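Long-range contact in uncharacterized protein (Bacillus thuringiensis serovar kurstaki, PDB 4XE8), which binds ADP as a bacterial actin-like ParM protein and probably forms cytoskeletal filaments of the kind that segregate plasmids: residues L237-S242 with G263-I268. The protein carries 2 engineered substitutions. Sequence-based numbering, arbitrary orientation.
With ADP (adenosine-5'-diphosphate), chain C.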
# COMPACT_ATOMS: atom_id res chain seq x y z
N LEU A 237 3.64 9.60 0.69
CA LEU A 237 3.56 9.88 -0.74
C LEU A 237 3.06 8.67 -1.51
O LEU A 237 3.78 7.67 -1.65
CB LEU A 237 4.93 10.33 -1.28
CG LEU A 237 5.71 11.36 -0.45
CD1 LEU A 237 6.94 11.83 -1.22
CD2 LEU A 237 4.84 12.54 -0.06
N GLY A 238 1.83 8.75 -2.01
CA GLY A 238 1.19 7.61 -2.64
C GLY A 238 1.01 7.70 -4.14
O GLY A 238 1.54 8.61 -4.79
N ALA A 239 0.25 6.76 -4.69
CA ALA A 239 0.06 6.65 -6.14
C ALA A 239 -0.86 7.73 -6.69
O ALA A 239 -0.53 8.40 -7.67
CB ALA A 239 -0.49 5.27 -6.49
N GLY A 240 -2.02 7.90 -6.06
CA GLY A 240 -2.98 8.90 -6.50
C GLY A 240 -3.16 10.01 -5.48
O GLY A 240 -3.87 10.99 -5.73
N THR A 241 -2.52 9.86 -4.32
CA THR A 241 -2.68 10.82 -3.23
C THR A 241 -1.37 11.10 -2.50
O THR A 241 -0.37 10.41 -2.68
CB THR A 241 -3.70 10.32 -2.18
OG1 THR A 241 -3.27 9.06 -1.65
CG2 THR A 241 -5.09 10.17 -2.79
N SER A 242 -1.39 12.14 -1.66
CA SER A 242 -0.32 12.41 -0.72
C SER A 242 -0.92 12.80 0.63
O SER A 242 -1.64 13.80 0.73
CB SER A 242 0.60 13.52 -1.23
OG SER A 242 1.47 13.03 -2.24
N GLY A 263 -0.14 12.62 -6.49
CA GLY A 263 0.37 11.26 -6.49
C GLY A 263 1.46 11.08 -7.52
O GLY A 263 1.92 12.04 -8.13
N THR A 264 1.87 9.83 -7.73
CA THR A 264 2.89 9.51 -8.71
C THR A 264 2.29 9.19 -10.07
O THR A 264 2.94 9.34 -11.10
CB THR A 264 3.75 8.31 -8.26
OG1 THR A 264 2.89 7.18 -8.05
CG2 THR A 264 4.48 8.62 -6.97
N ASN A 265 1.03 8.74 -10.05
CA ASN A 265 0.37 8.22 -11.24
C ASN A 265 0.38 9.18 -12.43
O ASN A 265 0.60 8.77 -13.56
CB ASN A 265 -1.07 7.82 -10.91
CG ASN A 265 -1.15 6.51 -10.16
OD1 ASN A 265 -0.17 5.77 -10.06
ND2 ASN A 265 -2.33 6.21 -9.62
N LYS A 266 0.13 10.46 -12.15
CA LYS A 266 0.12 11.47 -13.20
C LYS A 266 1.49 11.62 -13.85
O LYS A 266 1.61 11.83 -15.05
CB LYS A 266 -0.35 12.81 -12.64
CG LYS A 266 -1.52 13.42 -13.41
CD LYS A 266 -2.36 14.31 -12.50
CE LYS A 266 -3.09 13.48 -11.45
NZ LYS A 266 -3.92 14.32 -10.54
N TYR A 267 2.54 11.50 -13.03
CA TYR A 267 3.90 11.60 -13.53
C TYR A 267 4.29 10.32 -14.27
O TYR A 267 5.06 10.36 -15.23
CB TYR A 267 4.88 11.88 -12.38
CG TYR A 267 4.61 13.19 -11.67
CD1 TYR A 267 3.67 13.27 -10.66
CD2 TYR A 267 5.29 14.34 -12.03
CE1 TYR A 267 3.41 14.47 -10.02
CE2 TYR A 267 5.05 15.54 -11.39
CZ TYR A 267 4.11 15.60 -10.39
OH TYR A 267 3.87 16.80 -9.75
N ILE A 268 3.75 9.20 -13.81
CA ILE A 268 3.95 7.92 -14.49
C ILE A 268 3.24 7.93 -15.84
O ILE A 268 3.79 7.49 -16.84
CB ILE A 268 3.43 6.75 -13.64
CG1 ILE A 268 4.24 6.63 -12.34
CG2 ILE A 268 3.50 5.44 -14.42
CD1 ILE A 268 3.71 5.58 -11.39
PB ADP C . -0.70 3.84 -2.31
O1B ADP C . -1.34 2.57 -2.81
O2B ADP C . -1.49 5.10 -2.60
O3B ADP C . -0.18 3.77 -0.90
PA ADP C . 2.09 3.56 -2.72
O1A ADP C . 2.14 2.09 -2.36
O2A ADP C . 2.55 4.58 -1.71
O3A ADP C . 0.62 3.98 -3.23
O5' ADP C . 2.94 3.76 -4.07
C5' ADP C . 3.31 5.06 -4.52
C4' ADP C . 4.02 4.92 -5.86
O4' ADP C . 5.37 4.48 -5.65
C3' ADP C . 3.35 3.89 -6.74
O3' ADP C . 3.15 4.46 -8.04
C2' ADP C . 4.33 2.74 -6.85
O2' ADP C . 4.32 2.17 -8.16
C1' ADP C . 5.66 3.41 -6.55
N9 ADP C . 6.64 2.47 -5.94
C8 ADP C . 6.43 1.61 -4.92
N7 ADP C . 7.56 0.91 -4.64
C5 ADP C . 8.52 1.32 -5.49
C6 ADP C . 9.94 1.00 -5.75
N6 ADP C . 10.60 0.07 -5.02
N1 ADP C . 10.57 1.67 -6.74
C2 ADP C . 9.94 2.60 -7.48
N3 ADP C . 8.65 2.94 -7.31
C4 ADP C . 7.90 2.35 -6.35
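The carbonyl oxygen of A239 faces the backbone of T264 and N265, where the chain runs into helix 265-279, and takes a hydrogen bond from N265 N, 2.9 Å from A239 O, nearly straight at 167° and in the carbonyl plane. T264 N gives weak bonds to both G238 O and A239 O, while the CA of G263 adds a CH...O contact to A239 O at 3.2 Å. The side chain of T264 begins with CB near the ribose hydroxyl O3' of ADP and, a little farther off, G238 O. At CB it forks: T264 OG1, set between the backbone N and carbonyl carbon (chi1 58°), hydrogen-bonds ADP O3' at 2.7 Å, and T264 CG2 lies 3.7 Å from G238 O, with ribose C4' also near. On the phosphate side, A239 N donates to ADP O2B at 3.2 Å, and weakly to O3A. A239 thus reaches the diphosphate with its N-H and the N-H of N265 with its carbonyl, consistent with the phosphate-binding loop of the actin fold. The turn joins strands 231-237 and 242-248; T264 and L237 both touch Y347 of helix 337-362, and N265 and I268 lean on R300 of helix 300-316.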